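PDB 3TW9: D-galactonate dehydratase family member SEN1436 from Salmonella enterica subsp. enterica serovar Enteritidis, which dehydrates D-gluconate to 2-dehydro-3-deoxy-D-gluconate with low activity in vitro, using one magnesium ion per subunit, and belongs to the mandelate racemase/muconate lactonizing enzyme family. Local coordinates for residues 253-258 with 279-284; 226-231 with 259-264; 301-306 with 324-329. One frame throughout, in Å; residues are numbered along the deposited sequence.

Contact 1: residues 253-258 with 279-284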
ATOM      1  N   VAL C 253     -32.249   3.746  -5.770  1.00 19.69           N
ATOM      2  CA  VAL C 253     -33.209   2.665  -6.052  1.00 17.61           C
ATOM      3  C   VAL C 253     -32.957   1.462  -5.146  1.00 22.43           C
ATOM      4  O   VAL C 253     -31.912   1.408  -4.502  1.00 19.67           O
ATOM      5  CB  VAL C 253     -33.184   2.186  -7.532  1.00 23.34           C
ATOM      6  CG1 VAL C 253     -33.570   3.327  -8.503  1.00 22.66           C
ATOM      7  CG2 VAL C 253     -31.825   1.584  -7.923  1.00 19.78           C
ATOM      8  N   THR C 254     -33.911   0.527  -5.090  1.00 21.29           N
ATOM      9  CA  THR C 254     -33.713  -0.685  -4.267  1.00 16.92           C
ATOM     10  C   THR C 254     -32.638  -1.518  -4.927  1.00 17.34           C
ATOM     11  O   THR C 254     -32.381  -1.396  -6.147  1.00 20.24           O
ATOM     12  CB  THR C 254     -34.976  -1.583  -4.137  1.00 19.49           C
ATOM     13  OG1 THR C 254     -35.346  -2.078  -5.440  1.00 18.93           O
ATOM     14  CG2 THR C 254     -36.105  -0.860  -3.427  1.00 20.81           C
ATOM     15  N   PRO C 255     -31.990  -2.371  -4.133  1.00 17.28           N
ATOM     16  CA  PRO C 255     -30.883  -3.111  -4.723  1.00 17.25           C
ATOM     17  C   PRO C 255     -31.222  -3.938  -5.954  1.00 17.40           C
ATOM     18  O   PRO C 255     -30.483  -3.868  -6.932  1.00 18.91           O
ATOM     19  CB  PRO C 255     -30.409  -3.981  -3.575  1.00 18.14           C
ATOM     20  CG  PRO C 255     -30.688  -3.145  -2.358  1.00 18.29           C
ATOM     21  CD  PRO C 255     -32.037  -2.511  -2.660  1.00 20.33           C
ATOM     22  N   VAL C 256     -32.328  -4.697  -5.942  1.00 20.01           N
ATOM     23  CA  VAL C 256     -32.618  -5.532  -7.106  1.00 21.14           C
ATOM     24  C   VAL C 256     -32.957  -4.662  -8.340  1.00 21.68           C
ATOM     25  O   VAL C 256     -32.653  -5.037  -9.469  1.00 20.30           O
ATOM     26  CB  VAL C 256     -33.706  -6.604  -6.815  1.00 19.28           C
ATOM     27  CG1 VAL C 256     -35.087  -5.981  -6.685  1.00 23.25           C
ATOM     28  CG2 VAL C 256     -33.698  -7.696  -7.907  1.00 18.10           C
ATOM     29  N   THR C 257     -33.544  -3.487  -8.101  1.00 20.40           N
ATOM     30  CA  THR C 257     -33.718  -2.496  -9.177  1.00 25.25           C
ATOM     31  C   THR C 257     -32.363  -2.105  -9.798  1.00 17.54           C
ATOM     32  O   THR C 257     -32.230  -2.060 -11.028  1.00 19.43           O
ATOM     33  CB  THR C 257     -34.479  -1.280  -8.678  1.00 25.80           C
ATOM     34  OG1 THR C 257     -35.752  -1.715  -8.164  1.00 25.76           O
ATOM     35  CG2 THR C 257     -34.708  -0.265  -9.804  1.00 24.65           C
ATOM     36  N   ALA C 258     -31.373  -1.838  -8.949  1.00 20.95           N
ATOM     37  CA  ALA C 258     -30.017  -1.491  -9.423  1.00 20.09           C
ATOM     38  C   ALA C 258     -29.350  -2.635 -10.171  1.00 21.70           C
ATOM     39  O   ALA C 258     -28.639  -2.414 -11.178  1.00 19.51           O
ATOM     40  CB  ALA C 258     -29.168  -1.023  -8.289  1.00 18.27           C
ATOM     41  N   PRO C 279     -24.075   2.502   1.102  1.00 15.19           N
ATOM     42  CA  PRO C 279     -23.075   1.807   1.905  1.00 13.96           C
ATOM     43  C   PRO C 279     -23.702   0.789   2.857  1.00 18.35           C
ATOM     44  O   PRO C 279     -23.138  -0.294   3.080  1.00 18.25           O
ATOM     45  CB  PRO C 279     -22.453   2.903   2.747  1.00 19.45           C
ATOM     46  CG  PRO C 279     -22.710   4.136   2.022  1.00 25.24           C
ATOM     47  CD  PRO C 279     -23.968   3.972   1.259  1.00 19.25           C
ATOM     48  N   GLU C 280     -24.894   1.104   3.362  1.00 17.40           N
ATOM     49  CA  GLU C 280     -25.601   0.186   4.269  1.00 18.20           C
ATOM     50  C   GLU C 280     -26.087  -1.105   3.586  1.00 14.01           C
ATOM     51  O   GLU C 280     -26.456  -2.096   4.267  1.00 16.91           O
ATOM     52  CB  GLU C 280     -26.787   0.897   4.903  1.00 19.28           C
ATOM     53  CG  GLU C 280     -26.363   2.011   5.833  1.00 16.92           C
ATOM     54  CD  GLU C 280     -26.222   3.366   5.157  1.00 22.82           C
ATOM     55  OE1 GLU C 280     -26.248   3.472   3.903  1.00 18.79           O
ATOM     56  OE2 GLU C 280     -26.061   4.353   5.891  1.00 22.72           O
ATOM     57  N   ASN C 281     -26.050  -1.105   2.263  1.00 15.01           N
ATOM     58  CA  ASN C 281     -26.503  -2.234   1.462  1.00 17.63           C
ATOM     59  C   ASN C 281     -25.402  -2.893   0.644  1.00 17.15           C
ATOM     60  O   ASN C 281     -25.698  -3.566  -0.340  1.00 19.90           O
ATOM     61  CB  ASN C 281     -27.657  -1.823   0.520  1.00 14.96           C
ATOM     62  CG  ASN C 281     -28.978  -1.631   1.271  1.00 22.25           C
ATOM     63  OD1 ASN C 281     -29.229  -2.329   2.272  1.00 20.22           O
ATOM     64  ND2 ASN C 281     -29.831  -0.709   0.799  1.00 19.24           N
ATOM     65  N   ILE C 282     -24.140  -2.732   1.054  1.00 17.03           N
ATOM     66  CA  ILE C 282     -23.030  -3.331   0.279  1.00 18.80           C
ATOM     67  C   ILE C 282     -23.131  -4.840   0.230  1.00 16.54           C
ATOM     68  O   ILE C 282     -22.536  -5.426  -0.651  1.00 15.87           O
ATOM     69  CB  ILE C 282     -21.601  -2.952   0.761  1.00 17.34           C
ATOM     70  CG1 ILE C 282     -21.397  -3.381   2.215  1.00 20.51           C
ATOM     71  CG2 ILE C 282     -21.321  -1.471   0.515  1.00 18.16           C
ATOM     72  CD1 ILE C 282     -19.988  -3.276   2.675  1.00 26.79           C
ATOM     73  N   ASP C 283     -23.955  -5.430   1.120  1.00 15.15           N
ATOM     74  CA  ASP C 283     -24.175  -6.873   1.138  1.00 17.73           C
ATOM     75  C   ASP C 283     -25.032  -7.382  -0.039  1.00 21.72           C
ATOM     76  O   ASP C 283     -25.288  -8.581  -0.136  1.00 21.45           O
ATOM     77  CB  ASP C 283     -24.656  -7.373   2.517  1.00 22.62           C
ATOM     78  CG  ASP C 283     -25.955  -6.710   2.996  1.00 30.29           C
ATOM     79  OD1 ASP C 283     -26.565  -5.861   2.283  1.00 24.36           O
ATOM     80  OD2 ASP C 283     -26.371  -7.060   4.119  1.00 26.95           O
ATOM     81  N   TRP C 284     -25.425  -6.475  -0.947  1.00 14.86           N
ATOM     82  CA  TRP C 284     -26.183  -6.832  -2.130  1.00 16.08           C
ATOM     83  C   TRP C 284     -25.299  -6.977  -3.359  1.00 17.43           C
ATOM     84  O   TRP C 284     -25.747  -7.525  -4.353  1.00 17.87           O
ATOM     85  CB  TRP C 284     -27.297  -5.795  -2.402  1.00 17.95           C
ATOM     86  CG  TRP C 284     -28.510  -5.978  -1.557  1.00 18.46           C
ATOM     87  CD1 TRP C 284     -28.744  -5.424  -0.320  1.00 19.45           C
ATOM     88  CD2 TRP C 284     -29.670  -6.767  -1.878  1.00 14.77           C
ATOM     89  NE1 TRP C 284     -29.991  -5.838   0.142  1.00 18.54           N
ATOM     90  CE2 TRP C 284     -30.572  -6.647  -0.805  1.00 19.20           C
ATOM     91  CE3 TRP C 284     -30.033  -7.560  -2.998  1.00 14.22           C
ATOM     92  CZ2 TRP C 284     -31.844  -7.267  -0.812  1.00 15.85           C
ATOM     93  CZ3 TRP C 284     -31.270  -8.196  -3.004  1.00 16.92           C
ATOM     94  CH2 TRP C 284     -32.171  -8.053  -1.903  1.00 17.17           C
TER
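A CH-pi contact between Pro-255 and Trp-284 carries this surface junction. CG of Pro-255 sits 3.5 Å from the centroid of the five-membered ring of Trp-284, and its direction lies only 6° off the ring normal, so CG lies almost directly above the pyrrole part of the indole. CB of the same proline is displaced toward the benzene ring and comes within 3.3 Å of Trp-284 CD2. With CG of the tryptophan anti to the carbonyl carbon (chi1 -80°) and chi2 of 89° turning the indole plane across the CA-CB-CG plane, the indole offers this face to the proline.

Beyond the CH-pi contact, a looser van der Waals touch brings Asn-281 ND2 to 4.1 Å from Pro-255 CG.

Backbone bonds shape each side separately. Thr-254 is the N-cap and its O accepts from Ala-258 N at 3.0 Å; Pro-255, next in the chain, opens the first turn of the helix. On the other side Trp-284 N donates to Asn-281 O within the 3-10 segment.

The contact thus joins the start of helix 255-265 to the loop between strand 272-274 and helix 285-291. Val-253 leans on helix 221-239, while Pro-279 and Ile-282 reach helix 305-313.

Contact 2: residues 226-231 with 259-264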
ATOM      1  N   LYS C 226     -36.690   2.787 -15.083  1.00 26.89           N
ATOM      2  CA  LYS C 226     -37.254   2.356 -16.360  1.00 27.48           C
ATOM      3  C   LYS C 226     -36.858   3.295 -17.494  1.00 33.90           C
ATOM      4  O   LYS C 226     -36.926   2.908 -18.667  1.00 36.83           O
ATOM      5  CB  LYS C 226     -38.778   2.219 -16.268  1.00 27.37           C
ATOM      6  CG  LYS C 226     -39.272   1.096 -15.360  1.00 39.68           C
ATOM      7  CD  LYS C 226     -40.793   1.005 -15.382  1.00 38.05           C
ATOM      8  CE  LYS C 226     -41.314  -0.037 -14.410  1.00 39.38           C
ATOM      9  NZ  LYS C 226     -41.309   0.494 -13.033  1.00 47.09           N
ATOM     10  N   SER C 227     -36.417   4.506 -17.141  1.00 27.51           N
ATOM     11  CA  SER C 227     -36.064   5.527 -18.132  1.00 33.25           C
ATOM     12  C   SER C 227     -34.590   5.616 -18.505  1.00 35.60           C
ATOM     13  O   SER C 227     -34.255   6.105 -19.585  1.00 28.49           O
ATOM     14  CB  SER C 227     -36.568   6.893 -17.677  1.00 34.34           C
ATOM     15  OG  SER C 227     -37.964   6.810 -17.446  1.00 34.87           O
ATOM     16  N   VAL C 228     -33.712   5.169 -17.612  1.00 27.23           N
ATOM     17  CA  VAL C 228     -32.274   5.217 -17.888  1.00 30.51           C
ATOM     18  C   VAL C 228     -31.847   4.456 -19.163  1.00 27.57           C
ATOM     19  O   VAL C 228     -31.069   5.002 -19.931  1.00 26.13           O
ATOM     20  CB  VAL C 228     -31.403   4.855 -16.624  1.00 21.70           C
ATOM     21  CG1 VAL C 228     -29.878   4.841 -16.937  1.00 27.58           C
ATOM     22  CG2 VAL C 228     -31.666   5.839 -15.553  1.00 25.92           C
ATOM     23  N   PRO C 229     -32.341   3.209 -19.392  1.00 25.77           N
ATOM     24  CA  PRO C 229     -31.856   2.554 -20.598  1.00 26.80           C
ATOM     25  C   PRO C 229     -32.241   3.301 -21.883  1.00 29.69           C
ATOM     26  O   PRO C 229     -31.455   3.304 -22.833  1.00 26.37           O
ATOM     27  CB  PRO C 229     -32.531   1.180 -20.556  1.00 28.54           C
ATOM     28  CG  PRO C 229     -32.737   0.922 -19.077  1.00 30.59           C
ATOM     29  CD  PRO C 229     -33.103   2.269 -18.534  1.00 25.99           C
ATOM     30  N   ARG C 230     -33.414   3.935 -21.887  1.00 29.61           N
ATOM     31  CA  ARG C 230     -33.875   4.715 -23.041  1.00 31.82           C
ATOM     32  C   ARG C 230     -32.985   5.929 -23.322  1.00 29.93           C
ATOM     33  O   ARG C 230     -32.642   6.187 -24.488  1.00 30.30           O
ATOM     34  CB  ARG C 230     -35.345   5.134 -22.879  1.00 33.65           C
ATOM     35  CG  ARG C 230     -36.296   3.952 -22.667  1.00 53.29           C
ATOM     36  CD  ARG C 230     -37.658   4.194 -23.298  1.00 79.80           C
ATOM     37  NE  ARG C 230     -38.435   5.210 -22.591  1.00 91.34           N
ATOM     38  CZ  ARG C 230     -39.416   4.948 -21.733  1.00 99.96           C
ATOM     39  NH1 ARG C 230     -39.754   3.692 -21.463  1.00 97.16           N
ATOM     40  NH2 ARG C 230     -40.064   5.948 -21.146  1.00101.89           N
ATOM     41  N   LEU C 231     -32.589   6.637 -22.259  1.00 28.82           N
ATOM     42  CA  LEU C 231     -31.611   7.726 -22.335  1.00 28.29           C
ATOM     43  C   LEU C 231     -30.308   7.266 -23.004  1.00 27.10           C
ATOM     44  O   LEU C 231     -29.831   7.904 -23.937  1.00 26.96           O
ATOM     45  CB  LEU C 231     -31.332   8.323 -20.937  1.00 26.47           C
ATOM     46  CG  LEU C 231     -30.145   9.280 -20.806  1.00 33.81           C
ATOM     47  CD1 LEU C 231     -30.392  10.615 -21.538  1.00 37.87           C
ATOM     48  CD2 LEU C 231     -29.777   9.509 -19.342  1.00 43.80           C
ATOM     49  N   ILE C 259     -29.563  -3.852  -9.683  1.00 17.74           N
ATOM     50  CA  ILE C 259     -29.048  -5.061 -10.353  1.00 21.67           C
ATOM     51  C   ILE C 259     -29.661  -5.221 -11.747  1.00 21.58           C
ATOM     52  O   ILE C 259     -28.941  -5.418 -12.731  1.00 19.45           O
ATOM     53  CB  ILE C 259     -29.286  -6.349  -9.501  1.00 20.73           C
ATOM     54  CG1 ILE C 259     -28.496  -6.230  -8.192  1.00 18.06           C
ATOM     55  CG2 ILE C 259     -28.928  -7.658 -10.303  1.00 21.94           C
ATOM     56  CD1 ILE C 259     -28.714  -7.384  -7.160  1.00 19.98           C
ATOM     57  N   ASN C 260     -30.990  -5.080 -11.836  1.00 20.59           N
ATOM     58  CA  ASN C 260     -31.634  -5.126 -13.127  1.00 22.03           C
ATOM     59  C   ASN C 260     -31.157  -4.012 -14.075  1.00 21.38           C
ATOM     60  O   ASN C 260     -30.973  -4.249 -15.272  1.00 24.65           O
ATOM     61  CB  ASN C 260     -33.148  -5.082 -12.962  1.00 23.20           C
ATOM     62  CG  ASN C 260     -33.860  -5.518 -14.186  1.00 29.98           C
ATOM     63  OD1 ASN C 260     -33.894  -6.706 -14.518  1.00 29.85           O
ATOM     64  ND2 ASN C 260     -34.438  -4.556 -14.890  1.00 27.01           N
ATOM     65  N   LEU C 261     -30.901  -2.835 -13.526  1.00 22.07           N
ATOM     66  CA  LEU C 261     -30.454  -1.701 -14.310  1.00 25.61           C
ATOM     67  C   LEU C 261     -29.032  -1.922 -14.854  1.00 27.52           C
ATOM     68  O   LEU C 261     -28.761  -1.678 -16.036  1.00 20.86           O
ATOM     69  CB  LEU C 261     -30.512  -0.429 -13.469  1.00 23.98           C
ATOM     70  CG  LEU C 261     -30.134   0.879 -14.160  1.00 29.60           C
ATOM     71  CD1 LEU C 261     -31.074   1.213 -15.336  1.00 26.82           C
ATOM     72  CD2 LEU C 261     -30.135   1.997 -13.132  1.00 28.77           C
ATOM     73  N   ALA C 262     -28.143  -2.416 -14.002  1.00 19.62           N
ATOM     74  CA  ALA C 262     -26.800  -2.837 -14.440  1.00 19.12           C
ATOM     75  C   ALA C 262     -26.864  -3.799 -15.637  1.00 23.65           C
ATOM     76  O   ALA C 262     -26.164  -3.631 -16.640  1.00 19.62           O
ATOM     77  CB  ALA C 262     -26.035  -3.484 -13.265  1.00 17.88           C
ATOM     78  N   LYS C 263     -27.722  -4.791 -15.535  1.00 19.63           N
ATOM     79  CA  LYS C 263     -27.912  -5.746 -16.633  1.00 22.92           C
ATOM     80  C   LYS C 263     -28.451  -5.092 -17.909  1.00 22.86           C
ATOM     81  O   LYS C 263     -27.940  -5.360 -19.003  1.00 23.46           O
ATOM     82  CB  LYS C 263     -28.807  -6.915 -16.207  1.00 22.33           C
ATOM     83  CG  LYS C 263     -28.158  -7.785 -15.092  1.00 18.82           C
ATOM     84  CD  LYS C 263     -29.161  -8.817 -14.523  1.00 20.06           C
ATOM     85  CE  LYS C 263     -29.514  -9.917 -15.524  1.00 23.24           C
ATOM     86  NZ  LYS C 263     -30.350 -10.993 -14.907  1.00 22.69           N
ATOM     87  N   THR C 264     -29.443  -4.224 -17.762  1.00 20.57           N
ATOM     88  CA  THR C 264     -30.041  -3.554 -18.938  1.00 23.46           C
ATOM     89  C   THR C 264     -29.081  -2.584 -19.640  1.00 32.03           C
ATOM     90  O   THR C 264     -29.226  -2.331 -20.837  1.00 29.96           O
ATOM     91  CB  THR C 264     -31.359  -2.823 -18.589  1.00 26.47           C
ATOM     92  OG1 THR C 264     -31.125  -1.819 -17.596  1.00 40.01           O
ATOM     93  CG2 THR C 264     -32.378  -3.814 -18.066  1.00 23.46           C
TER
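This is apolar packing between two neighbouring, nearly parallel helices, 221-239 and 255-265, in the C-terminal domain; no hydrogen bond crosses it. The axes of the two short segments approach to 9.9 Å and cross at -15°. Leu-261 is at the centre of the packing. Its CG lies anti to the backbone N (chi1 -177°), and from there CD1 extends to the other helix although the first bond of the side chain does not aim there. That one methyl meets two residues, lying 3.9 Å from Val-228 CB and also 3.9 Å from Pro-229 CD; the valine and leucine side chains cross at about a right angle.

One turn further along, Pro-229 CG touches Thr-264 OG1 at 3.5 Å, a van der Waals contact at the partly exposed margin. The hydroxyl is already engaged in its own helix, donating to Leu-261 O at 2.8 Å. With chi1 at 60°, OG1 lies between the backbone N and the carbonyl carbon and folds back to that oxygen. Pro-229 itself has no N-H to give, and the helix kinks here.

Strand 244-248 lies between these helices in the chain and carries the magnesium ligand Asp-248. Parallel packing of successive outer helices around parallel strands is characteristic of the beta/alpha barrel of the enolase superfamily.

Contact 3: residues 301-306 with 324-329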
ATOM      1  N   LEU C 301     -19.325   7.751  -0.339  1.00 18.28           N
ATOM      2  CA  LEU C 301     -19.853   7.804   1.023  1.00 17.51           C
ATOM      3  C   LEU C 301     -19.034   7.050   2.073  1.00 20.04           C
ATOM      4  O   LEU C 301     -19.312   7.160   3.270  1.00 23.54           O
ATOM      5  CB  LEU C 301     -21.273   7.281   1.041  1.00 20.57           C
ATOM      6  CG  LEU C 301     -22.324   8.322   0.654  1.00 24.13           C
ATOM      7  CD1 LEU C 301     -23.651   7.655   0.343  1.00 14.39           C
ATOM      8  CD2 LEU C 301     -22.455   9.406   1.762  1.00 22.20           C
ATOM      9  N   PHE C 302     -18.029   6.292   1.656  1.00 17.87           N
ATOM     10  CA  PHE C 302     -17.294   5.443   2.611  1.00 14.15           C
ATOM     11  C   PHE C 302     -16.433   6.174   3.642  1.00 19.22           C
ATOM     12  O   PHE C 302     -15.738   7.137   3.338  1.00 22.51           O
ATOM     13  CB  PHE C 302     -16.399   4.409   1.907  1.00 16.12           C
ATOM     14  CG  PHE C 302     -17.142   3.362   1.089  1.00 18.42           C
ATOM     15  CD1 PHE C 302     -18.512   3.193   1.192  1.00 16.96           C
ATOM     16  CD2 PHE C 302     -16.429   2.513   0.233  1.00 17.79           C
ATOM     17  CE1 PHE C 302     -19.186   2.199   0.438  1.00 17.72           C
ATOM     18  CE2 PHE C 302     -17.090   1.527  -0.541  1.00 16.85           C
ATOM     19  CZ  PHE C 302     -18.486   1.368  -0.412  1.00 18.18           C
ATOM     20  N   VAL C 303     -16.496   5.679   4.877  1.00 18.17           N
ATOM     21  CA  VAL C 303     -15.742   6.214   6.025  1.00 17.26           C
ATOM     22  C   VAL C 303     -15.158   5.095   6.894  1.00 21.54           C
ATOM     23  O   VAL C 303     -14.560   5.372   7.940  1.00 25.82           O
ATOM     24  CB  VAL C 303     -16.678   7.078   6.942  1.00 17.24           C
ATOM     25  CG1 VAL C 303     -17.078   8.393   6.238  1.00 19.91           C
ATOM     26  CG2 VAL C 303     -17.941   6.304   7.307  1.00 17.11           C
ATOM     27  N   ASN C 304     -15.317   3.838   6.463  1.00 17.33           N
ATOM     28  CA  ASN C 304     -14.966   2.681   7.303  1.00 15.87           C
ATOM     29  C   ASN C 304     -14.277   1.593   6.483  1.00 15.58           C
ATOM     30  O   ASN C 304     -14.732   1.286   5.377  1.00 16.92           O
ATOM     31  CB  ASN C 304     -16.268   2.130   7.942  1.00 16.59           C
ATOM     32  CG  ASN C 304     -16.032   1.255   9.149  1.00 22.80           C
ATOM     33  OD1 ASN C 304     -15.385   0.198   9.067  1.00 19.91           O
ATOM     34  ND2 ASN C 304     -16.543   1.704  10.311  1.00 18.15           N
ATOM     35  N   VAL C 305     -13.163   1.048   6.996  1.00 17.55           N
ATOM     36  CA  VAL C 305     -12.481  -0.084   6.310  1.00 22.57           C
ATOM     37  C   VAL C 305     -13.461  -1.243   6.025  1.00 19.39           C
ATOM     38  O   VAL C 305     -13.344  -1.963   5.029  1.00 17.52           O
ATOM     39  CB  VAL C 305     -11.211  -0.581   7.085  1.00 20.15           C
ATOM     40  CG1 VAL C 305     -11.572  -1.253   8.418  1.00 18.71           C
ATOM     41  CG2 VAL C 305     -10.424  -1.567   6.249  1.00 21.91           C
ATOM     42  N   ASN C 306     -14.483  -1.398   6.863  1.00 17.06           N
ATOM     43  CA  ASN C 306     -15.414  -2.507   6.695  1.00 16.73           C
ATOM     44  C   ASN C 306     -16.474  -2.226   5.655  1.00 18.34           C
ATOM     45  O   ASN C 306     -17.314  -3.086   5.363  1.00 17.57           O
ATOM     46  CB  ASN C 306     -16.025  -2.929   8.048  1.00 16.95           C
ATOM     47  CG  ASN C 306     -14.985  -3.497   8.978  1.00 23.60           C
ATOM     48  OD1 ASN C 306     -14.421  -4.554   8.711  1.00 21.72           O
ATOM     49  ND2 ASN C 306     -14.686  -2.770  10.057  1.00 20.10           N
ATOM     50  N   VAL C 324     -11.252  11.543  -0.603  1.00 22.71           N
ATOM     51  CA  VAL C 324      -9.964  11.324   0.087  1.00 18.07           C
ATOM     52  C   VAL C 324      -9.900  11.882   1.516  1.00 17.65           C
ATOM     53  O   VAL C 324      -9.430  11.172   2.472  1.00 17.19           O
ATOM     54  CB  VAL C 324      -8.757  11.812  -0.765  1.00 17.70           C
ATOM     55  CG1 VAL C 324      -7.458  11.750   0.038  1.00 20.35           C
ATOM     56  CG2 VAL C 324      -8.643  10.944  -2.027  1.00 20.50           C
ATOM     57  N   SER C 325     -10.384  13.118   1.679  1.00 19.46           N
ATOM     58  CA  SER C 325     -10.370  13.707   3.018  1.00 19.38           C
ATOM     59  C   SER C 325     -11.303  12.973   3.984  1.00 21.47           C
ATOM     60  O   SER C 325     -11.039  12.928   5.187  1.00 18.33           O
ATOM     61  CB  SER C 325     -10.695  15.196   3.009  1.00 15.98           C
ATOM     62  OG  SER C 325     -12.031  15.423   2.574  1.00 17.03           O
ATOM     63  N   THR C 326     -12.358  12.385   3.434  1.00 18.53           N
ATOM     64  CA  THR C 326     -13.416  11.734   4.210  1.00 17.15           C
ATOM     65  C   THR C 326     -13.027  10.276   4.649  1.00 17.50           C
ATOM     66  O   THR C 326     -13.699   9.687   5.473  1.00 19.48           O
ATOM     67  CB  THR C 326     -14.778  11.895   3.461  1.00 20.74           C
ATOM     68  OG1 THR C 326     -14.989  13.303   3.212  1.00 22.21           O
ATOM     69  CG2 THR C 326     -15.949  11.391   4.281  1.00 21.31           C
ATOM     70  N   ILE C 327     -11.931   9.749   4.107  1.00 18.53           N
ATOM     71  CA  ILE C 327     -11.308   8.521   4.635  1.00 17.49           C
ATOM     72  C   ILE C 327     -10.005   8.830   5.385  1.00 17.81           C
ATOM     73  O   ILE C 327      -9.282   7.925   5.778  1.00 17.09           O
ATOM     74  CB  ILE C 327     -11.103   7.431   3.543  1.00 18.44           C
ATOM     75  CG1 ILE C 327     -10.191   7.930   2.407  1.00 19.78           C
ATOM     76  CG2 ILE C 327     -12.469   6.971   3.009  1.00 18.71           C
ATOM     77  CD1 ILE C 327      -9.729   6.849   1.455  1.00 20.10           C
ATOM     78  N   GLY C 328      -9.720  10.123   5.589  1.00 18.33           N
ATOM     79  CA  GLY C 328      -8.620  10.509   6.459  1.00 17.92           C
ATOM     80  C   GLY C 328      -7.315  10.951   5.833  1.00 18.29           C
ATOM     81  O   GLY C 328      -6.311  10.987   6.520  1.00 24.34           O
ATOM     82  N   GLY C 329      -7.317  11.290   4.543  1.00 18.26           N
ATOM     83  CA  GLY C 329      -6.080  11.824   3.960  1.00 19.22           C
ATOM     84  C   GLY C 329      -5.364  10.966   2.945  1.00 21.35           C
ATOM     85  O   GLY C 329      -5.852   9.896   2.541  1.00 20.66           O
TER
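Val-303 sets its CG1 methyl against Thr-326, 3.8 Å from CG2 and 3.7 Å from the carbonyl O of the same residue. The valine holds CG1 anti to the carbonyl carbon (chi1 -70°), while the threonine methyl stands anti to its own N, and the two side chains cross at a slant. The threonine hydroxyl is taken up by Asn-114, and Asn-113 ND2 bonds both Thr-326 O and Val-303 O, so helix 110-131 bridges the two segments where they share no direct hydrogen bond.

A second touch uses a side chain against backbone: Ile-327 CG2 lies 3.3 Å from Phe-302 O. The phenyl ring of Phe-302 leads away toward helix 305-313.

Polar capping orders the end of 301-306. Asn-304 is the N-cap of helix 305-313, and its OD1 accepts from Asn-306 N at 2.9 Å, in the carbonyl plane on a lone pair.

Both segments follow barrel strands, 296-298 and 319-320, and run through loops to the next helices; 301-306 already includes the first residues of helix 305-313. Such strand-to-helix loops line the active-site end of enolase-superfamily barrels, consistent with Thr-326 and Phe-302 lying about 7 Å, side chain to side chain, from the substrate-binding His-350 and Arg-321 respectively.

How the contacts relate
From the N terminus, contact 2 opens first at 226-231, on helix 221-239. Contact 1 opens at 253-258 before contact 2 closes at 259-264, and closes at 279-284; the two loops therefore cross, sharing helix 255-265, and they touch where Ile-259 CD1 packs on Trp-284 O. Contact 3 follows in series, closing the loop from 301-306 to 324-329. It nevertheless meets contact 1 directly, Pro-279 and Ile-282 packing on Leu-301, Phe-302 and Asn-306. Contacts 2 and 3 stay apart, about 15 Å between nearest atoms, with contact 1 linking them. Together they tie consecutive strand-helix units of the C-terminal barrel from helix 221-239 to the start of helix 330-342.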